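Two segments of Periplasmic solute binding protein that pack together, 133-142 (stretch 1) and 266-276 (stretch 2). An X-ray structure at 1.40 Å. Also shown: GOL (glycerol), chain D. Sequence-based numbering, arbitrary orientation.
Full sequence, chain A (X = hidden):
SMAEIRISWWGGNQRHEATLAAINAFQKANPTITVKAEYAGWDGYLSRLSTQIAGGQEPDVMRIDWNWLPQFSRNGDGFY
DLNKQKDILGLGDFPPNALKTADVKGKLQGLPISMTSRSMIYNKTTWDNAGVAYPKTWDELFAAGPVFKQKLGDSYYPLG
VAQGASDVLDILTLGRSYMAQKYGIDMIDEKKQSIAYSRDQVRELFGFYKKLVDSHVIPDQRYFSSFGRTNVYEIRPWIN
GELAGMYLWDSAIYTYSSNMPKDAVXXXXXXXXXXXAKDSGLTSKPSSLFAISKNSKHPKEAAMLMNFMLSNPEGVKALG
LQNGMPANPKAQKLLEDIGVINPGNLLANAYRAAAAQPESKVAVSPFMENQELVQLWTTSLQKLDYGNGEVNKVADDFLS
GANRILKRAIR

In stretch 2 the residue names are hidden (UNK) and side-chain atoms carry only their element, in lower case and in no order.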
# COMPACT_ATOMS: atom_id res chain seq x y z
N ALA A 133 20.00 16.49 -7.28
CA ALA A 133 19.09 15.87 -8.22
C ALA A 133 18.45 14.63 -7.60
O ALA A 133 19.06 13.95 -6.78
CB ALA A 133 19.84 15.49 -9.49
N TYR A 134 17.25 14.31 -8.06
CA TYR A 134 16.60 13.10 -7.56
C TYR A 134 17.48 11.90 -7.92
O TYR A 134 18.00 11.83 -9.05
CB TYR A 134 15.20 12.87 -8.16
CG TYR A 134 14.14 13.91 -7.89
CD1 TYR A 134 14.12 14.66 -6.72
CD2 TYR A 134 13.12 14.12 -8.82
CE1 TYR A 134 13.12 15.60 -6.49
CE2 TYR A 134 12.12 15.05 -8.60
CZ TYR A 134 12.13 15.80 -7.44
OH TYR A 134 11.15 16.73 -7.23
N PRO A 135 17.67 10.96 -6.99
CA PRO A 135 18.62 9.88 -7.20
C PRO A 135 18.11 8.78 -8.14
O PRO A 135 16.96 8.39 -8.11
CB PRO A 135 18.87 9.34 -5.79
CG PRO A 135 17.59 9.62 -5.07
CD PRO A 135 17.08 10.91 -5.64
N LYS A 136 19.00 8.32 -8.99
CA LYS A 136 18.72 7.19 -9.89
C LYS A 136 19.29 5.84 -9.37
O LYS A 136 18.82 4.76 -9.77
CB LYS A 136 19.18 7.54 -11.33
CG LYS A 136 18.25 8.55 -12.01
CD LYS A 136 18.54 8.77 -13.49
CE LYS A 136 19.16 10.13 -13.76
NZ LYS A 136 19.79 10.19 -15.11
N THR A 137 20.27 5.91 -8.46
CA THR A 137 20.90 4.72 -7.86
C THR A 137 20.93 4.81 -6.36
O THR A 137 20.76 5.90 -5.79
CB THR A 137 22.35 4.58 -8.29
OG1 THR A 137 23.08 5.71 -7.81
CG2 THR A 137 22.43 4.48 -9.80
N TRP A 138 21.14 3.68 -5.71
CA TRP A 138 21.18 3.68 -4.27
C TRP A 138 22.35 4.56 -3.79
O TRP A 138 22.23 5.29 -2.81
CB TRP A 138 21.23 2.26 -3.73
CG TRP A 138 20.04 1.48 -4.14
CD1 TRP A 138 19.96 0.59 -5.17
CD2 TRP A 138 18.73 1.55 -3.56
NE1 TRP A 138 18.70 0.09 -5.26
CE2 TRP A 138 17.91 0.66 -4.29
CE3 TRP A 138 18.16 2.28 -2.52
CZ2 TRP A 138 16.57 0.47 -3.99
CZ3 TRP A 138 16.82 2.08 -2.21
CH2 TRP A 138 16.04 1.19 -2.95
N ASP A 139 23.45 4.58 -4.54
CA ASP A 139 24.58 5.47 -4.21
C ASP A 139 24.21 6.90 -4.11
O ASP A 139 24.62 7.59 -3.18
CB ASP A 139 25.66 5.42 -5.29
CG ASP A 139 26.52 4.28 -5.12
OD1 ASP A 139 26.35 3.61 -4.07
OD2 ASP A 139 27.35 4.03 -6.02
N GLU A 140 23.48 7.37 -5.11
CA GLU A 140 23.06 8.75 -5.15
C GLU A 140 22.13 9.02 -3.99
O GLU A 140 22.16 10.10 -3.44
CB GLU A 140 22.42 9.12 -6.49
CG GLU A 140 23.41 8.96 -7.64
CD GLU A 140 22.83 9.10 -9.05
OE1 GLU A 140 21.59 9.25 -9.22
OE2 GLU A 140 23.66 9.04 -9.99
N LEU A 141 21.29 8.05 -3.61
CA LEU A 141 20.38 8.27 -2.48
C LEU A 141 21.19 8.49 -1.20
O LEU A 141 20.98 9.48 -0.50
CB LEU A 141 19.40 7.11 -2.33
CG LEU A 141 18.45 7.28 -1.12
CD1 LEU A 141 17.54 8.50 -1.30
CD2 LEU A 141 17.63 6.02 -0.91
N PHE A 142 22.12 7.58 -0.91
CA PHE A 142 22.95 7.69 0.30
C PHE A 142 23.77 8.97 0.30
O PHE A 142 23.92 9.61 1.34
CB PHE A 142 23.85 6.47 0.48
CG PHE A 142 23.09 5.21 0.79
CD1 PHE A 142 22.33 5.12 1.94
CD2 PHE A 142 23.13 4.12 -0.07
CE1 PHE A 142 21.61 3.98 2.23
CE2 PHE A 142 22.42 2.97 0.22
CZ PHE A 142 21.66 2.90 1.37
N UNK A 266 4.99 18.52 -4.96
CA UNK A 266 5.36 17.11 -4.86
C UNK A 266 5.42 16.50 -6.28
O UNK A 266 4.56 16.78 -7.11
c UNK A 266 4.30 16.77 -2.52
c UNK A 266 5.64 16.70 -1.79
c UNK A 266 4.35 16.34 -4.00
c UNK A 266 3.28 15.92 -1.80
N UNK A 267 6.45 15.69 -6.53
CA UNK A 267 6.68 15.05 -7.81
C UNK A 267 7.03 13.58 -7.69
O UNK A 267 7.63 13.13 -6.71
c UNK A 267 7.66 17.21 -8.82
c UNK A 267 8.78 17.76 -9.69
o UNK A 267 8.45 18.47 -10.67
c UNK A 267 7.82 15.73 -8.57
o UNK A 267 9.97 17.48 -9.41
N UNK A 268 6.66 12.83 -8.72
CA UNK A 268 7.06 11.44 -8.86
C UNK A 268 8.57 11.39 -9.17
O UNK A 268 9.06 12.15 -10.00
o UNK A 268 6.53 9.32 -9.95
c UNK A 268 6.22 10.72 -9.94
c UNK A 268 6.44 11.29 -11.32
N UNK A 269 9.29 10.53 -8.46
CA UNK A 269 10.75 10.42 -8.57
C UNK A 269 11.21 9.13 -9.24
O UNK A 269 10.47 8.16 -9.32
N UNK A 270 12.46 9.10 -9.73
CA UNK A 270 12.98 7.89 -10.36
C UNK A 270 12.91 6.65 -9.50
O UNK A 270 12.99 6.71 -8.28
c UNK A 270 13.48 10.14 -9.61
c UNK A 270 14.47 9.73 -10.65
c UNK A 270 14.44 8.25 -10.65
N UNK A 271 12.76 5.52 -10.19
CA UNK A 271 12.81 4.22 -9.55
C UNK A 271 14.26 3.84 -9.30
O UNK A 271 14.99 3.44 -10.21
c UNK A 271 7.85 3.75 -10.14
c UNK A 271 9.85 2.63 -9.43
c UNK A 271 10.59 3.36 -10.31
c UNK A 271 8.60 4.50 -11.01
c UNK A 271 9.96 4.30 -11.09
c UNK A 271 8.48 2.83 -9.33
c UNK A 271 12.08 3.19 -10.38
N UNK A 272 14.67 3.97 -8.05
CA UNK A 272 16.07 3.79 -7.67
C UNK A 272 16.48 2.34 -7.94
O UNK A 272 15.83 1.40 -7.50
c UNK A 272 16.31 4.15 -6.19
c UNK A 272 15.83 5.98 -4.49
c UNK A 272 15.86 5.60 -5.95
c UNK A 272 17.78 3.96 -5.82
N UNK A 273 17.59 2.17 -8.64
CA UNK A 273 18.02 0.84 -9.07
C UNK A 273 19.53 0.66 -8.96
O UNK A 273 20.29 1.60 -9.17
c UNK A 273 17.82 -0.85 -10.92
o UNK A 273 16.18 0.84 -10.65
c UNK A 273 17.59 0.57 -10.52
N UNK A 274 19.93 -0.56 -8.59
CA UNK A 274 21.34 -0.98 -8.63
C UNK A 274 21.75 -1.05 -10.09
O UNK A 274 21.06 -1.68 -10.89
c UNK A 274 21.56 -2.39 -8.00
c UNK A 274 23.01 -2.85 -8.19
c UNK A 274 21.19 -3.76 -5.86
c UNK A 274 21.26 -2.39 -6.50
N UNK A 275 22.88 -0.42 -10.46
CA UNK A 275 23.35 -0.59 -11.83
C UNK A 275 23.53 -2.09 -12.11
O UNK A 275 24.07 -2.82 -11.28
c UNK A 275 24.55 1.16 -10.72
c UNK A 275 23.79 0.42 -9.67
c UNK A 275 24.69 0.16 -11.83
N UNK A 276 23.00 -2.56 -13.23
CA UNK A 276 23.10 -3.98 -13.60
C UNK A 276 22.22 -4.91 -12.78
O UNK A 276 22.49 -6.10 -12.64
C1 GOL D . 13.06 17.88 -10.73
O1 GOL D . 12.05 18.88 -10.56
C2 GOL D . 14.41 18.40 -10.23
O2 GOL D . 14.30 19.73 -9.70
C3 GOL D . 14.95 17.44 -9.17
O3 GOL D . 15.88 16.56 -9.83
O HOH W 1 14.48 8.58 -6.89
O HOH W 2 16.90 4.67 -11.68

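Position 266 carries four side-chain carbons forked at the second, and its CA-to-CB bond points away from stretch 1, which it does not touch; this is Leu266. Position 267 has three carbons in a row, the last holding two oxygens, one of which approaches the Tyr134 hydroxyl. The two oxygens make a carboxylate, and one carbon lies between it and CB, one more than in aspartate: Glu267. Tyr134 OH donates to Glu267 OE1 at 2.6 Å, and glycerol O1 donates to the same Glu267 OE1 at 2.8 Å, while glycerol C3 lies over one face of the Tyr134 ring.

At 268 a single carbon bears one oxygen and one carbon and points away from stretch 1, the pattern of Thr268. Position 269 has no side-chain atoms and is Gly269; its CA lies 4.4 Å from Tyr134 CD2, and a CB there would be crowded by the next residue. At 270 three carbons close a ring onto the backbone N, and the ring reaches Tyr134 CB and the carbonyl of Pro135. This is Pro270, with CD 3.5 Å from Tyr134 CB.

Position 271 shows one carbon followed by a six-carbon ring without oxygen, and its CA-to-CB bond points away from stretch 1: Phe271. Position 272 has four carbons forked at the first, one arm two carbons long, packed among Pro135, Trp138 and Leu141. It is Ile272. Ile272 CG2 sits over one face of the Trp138 five-membered ring, 3.6 Å from its centroid, and Ile272 CD1 lies 4.0 Å from Leu141 CD2.

Position 273 again has one carbon bearing an oxygen and a carbon, directed away from stretch 1; in Thr273, OG1 donates to Phe271 O at 2.9 Å. The four carbons at 274, forked at the first with one two-carbon arm, give Ile274, whose CG1 approaches Trp138 CD1 to 3.5 Å although CA-to-CB points away. At 275 three carbons again close onto the backbone N: Pro275, with CG 4.0 Å from Thr137 CG2. Position 276 lacks a side chain and has positive phi, as suits Gly276.

The contact combines an apolar center with polar ties. Ile272 contributes the largest buried area, beside Trp138, while Thr273 N donates to Lys136 O at 3.1 Å. One water donates to Pro135 O and Pro270 O, each at 2.8 Å, and another to Lys136 O and Phe271 O, each at 2.7 Å. The Tyr134–Glu267 hydrogen bond secures the phenol end.

Stretch 2 (266-276) LETGPFITIPG
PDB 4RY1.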